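Local coordinates for protein cofilin (Streptomyces griseoflavus, PDB 5IVU) that probably binds actin, as a bacterial member of the ADF/cofilin family, at residues A[24-29]-A[43-48]. Residues are numbered along the deposited sequence; the frame is centred on the assembly and turned at random.
Sequences KKLKYI and EKSSDS
Ser46 lays its CB over one face of the Tyr28 ring. The contact is a CH-pi one, 3.5 Å from Ser46 CB to the Tyr28 ring centroid and 23° off the ring normal. Ser46 CB comes closest to Tyr28 CZ, at 3.2 Å. Tyr28 CG stands between the backbone N and the carbonyl carbon (chi1 69°). The end of the side chain comes nearer to 43-48, where the ring lies against Ser46. Its OH is hydrogen-bonded to Asp57, and Phe54 of helix 51-57 also meets the ring. An alanine at Tyr28 would probably leave Ser46 CB without its aromatic cover and Asp57 without this hydroxyl partner. Ser46 OG is anti to the backbone N (chi1 -175°) and accepts from Ser48 N at 3.0 Å, forming an ST turn. Strands 28-33 and 39-46 form an antiparallel hairpin within the mixed sheet of the ADF fold. A classic beta bulge lies here: Lys27 and Tyr28 both face Ser46, whose O accepts from Lys27 N at 2.9 Å and, weakly, from Tyr28 N. Ser45 shares the opposite face with Ile29; from the loop before the strand, Leu26 CD2 touches Ser45 CB at 3.6 Å. Lys27 NZ hydrogen-bonds to Asp69 O.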
loop_
_atom_site.group_PDB
_atom_site.type_symbol
_atom_site.label_atom_id
_atom_site.label_comp_id
_atom_site.label_asym_id
_atom_site.label_seq_id
_atom_site.Cartn_x
_atom_site.Cartn_y
_atom_site.Cartn_z
ATOM N N LYS A 24 1.193 12.912 12.673
ATOM C CA LYS A 24 1.971 11.741 13.017
ATOM C C LYS A 24 1.179 10.811 13.926
ATOM O O LYS A 24 1.480 10.686 15.111
ATOM C CB LYS A 24 3.264 12.194 13.724
ATOM C CG LYS A 24 3.849 13.489 13.176
ATOM C CD LYS A 24 5.183 13.818 13.830
ATOM C CE LYS A 24 5.389 15.317 13.984
ATOM N NZ LYS A 24 5.170 16.071 12.723
ATOM N N LYS A 25 0.143 10.188 13.372
ATOM C CA LYS A 25 -0.518 9.048 14.022
ATOM C C LYS A 25 -0.319 7.724 13.281
ATOM O O LYS A 25 -0.485 6.671 13.879
ATOM C CB LYS A 25 -2.009 9.327 14.227
ATOM C CG LYS A 25 -2.253 10.557 15.089
ATOM C CD LYS A 25 -3.626 10.563 15.742
ATOM C CE LYS A 25 -3.885 11.876 16.474
ATOM N NZ LYS A 25 -2.879 12.157 17.541
ATOM N N LEU A 26 0.068 7.783 12.004
ATOM C CA LEU A 26 0.118 6.607 11.124
ATOM C C LEU A 26 1.392 6.593 10.293
ATOM O O LEU A 26 1.858 7.636 9.831
ATOM C CB LEU A 26 -1.075 6.594 10.169
ATOM C CG LEU A 26 -2.480 6.465 10.739
ATOM C CD1 LEU A 26 -3.493 6.508 9.611
ATOM C CD2 LEU A 26 -2.629 5.194 11.566
ATOM N N LYS A 27 1.954 5.401 10.123
ATOM C CA LYS A 27 3.110 5.198 9.263
ATOM C C LYS A 27 2.724 4.448 7.983
ATOM O O LYS A 27 3.298 4.717 6.933
ATOM C CB LYS A 27 4.203 4.466 10.032
ATOM C CG LYS A 27 5.565 4.419 9.344
ATOM C CD LYS A 27 6.277 5.762 9.300
ATOM C CE LYS A 27 7.704 5.567 8.806
ATOM N NZ LYS A 27 8.403 6.838 8.477
ATOM N N TYR A 28 1.759 3.524 8.055
ATOM C CA TYR A 28 1.231 2.862 6.846
ATOM C C TYR A 28 -0.217 2.410 6.936
ATOM O O TYR A 28 -0.782 2.313 8.021
ATOM C CB TYR A 28 2.116 1.671 6.451
ATOM C CG TYR A 28 2.102 0.474 7.384
ATOM C CD1 TYR A 28 1.129 -0.516 7.272
ATOM C CD2 TYR A 28 3.101 0.308 8.347
ATOM C CE1 TYR A 28 1.133 -1.620 8.107
ATOM C CE2 TYR A 28 3.119 -0.798 9.178
ATOM C CZ TYR A 28 2.131 -1.746 9.062
ATOM O OH TYR A 28 2.157 -2.822 9.890
ATOM N N ILE A 29 -0.798 2.129 5.770
ATOM C CA ILE A 29 -2.178 1.644 5.637
ATOM C C ILE A 29 -2.193 0.458 4.656
ATOM O O ILE A 29 -1.561 0.517 3.597
ATOM C CB ILE A 29 -3.125 2.736 5.079
ATOM C CG1 ILE A 29 -3.077 4.002 5.935
ATOM C CG2 ILE A 29 -4.559 2.218 4.992
ATOM C CD1 ILE A 29 -3.822 5.179 5.335
ATOM N N GLU A 43 -8.006 -2.589 5.307
ATOM C CA GLU A 43 -7.794 -3.786 6.124
ATOM C C GLU A 43 -7.187 -3.388 7.456
ATOM O O GLU A 43 -7.603 -3.884 8.502
ATOM C CB GLU A 43 -6.882 -4.804 5.430
ATOM C CG GLU A 43 -6.870 -6.171 6.133
ATOM C CD GLU A 43 -5.835 -7.141 5.597
ATOM O OE1 GLU A 43 -4.844 -6.709 4.987
ATOM O OE2 GLU A 43 -6.003 -8.354 5.792
ATOM N N LYS A 44 -6.177 -2.525 7.413
ATOM C CA LYS A 44 -5.623 -1.971 8.641
ATOM C C LYS A 44 -4.728 -0.749 8.489
ATOM O O LYS A 44 -4.278 -0.401 7.405
ATOM C CB LYS A 44 -4.877 -3.025 9.458
ATOM C CG LYS A 44 -3.874 -3.924 8.757
ATOM C CD LYS A 44 -3.085 -4.812 9.773
ATOM C CE LYS A 44 -2.480 -4.088 11.002
ATOM N NZ LYS A 44 -1.598 -4.929 11.872
ATOM N N SER A 45 -4.512 -0.105 9.632
ATOM C CA SER A 45 -3.575 0.995 9.798
ATOM C C SER A 45 -2.548 0.603 10.854
ATOM O O SER A 45 -2.782 -0.283 11.675
ATOM C CB SER A 45 -4.312 2.242 10.269
ATOM O OG SER A 45 -5.404 2.526 9.422
ATOM N N SER A 46 -1.414 1.283 10.831
ATOM C CA SER A 46 -0.374 1.057 11.816
ATOM C C SER A 46 0.363 2.339 12.134
ATOM O O SER A 46 0.565 3.186 11.262
ATOM C CB SER A 46 0.620 0.043 11.306
ATOM O OG SER A 46 1.571 -0.261 12.313
ATOM N N ASP A 47 0.761 2.451 13.394
ATOM C CA ASP A 47 1.609 3.536 13.875
ATOM C C ASP A 47 3.064 3.101 13.931
ATOM O O ASP A 47 3.923 3.895 14.318
ATOM C CB ASP A 47 1.134 4.045 15.258
ATOM C CG ASP A 47 1.170 2.970 16.353
ATOM O OD1 ASP A 47 1.472 1.791 16.076
ATOM O OD2 ASP A 47 0.873 3.306 17.510
ATOM N N SER A 48 3.348 1.853 13.550
ATOM C CA SER A 48 4.681 1.277 13.733
ATOM C C SER A 48 5.714 1.887 12.794
ATOM O O SER A 48 5.505 1.960 11.592
ATOM C CB SER A 48 4.660 -0.253 13.540
ATOM O OG SER A 48 5.982 -0.782 13.555
#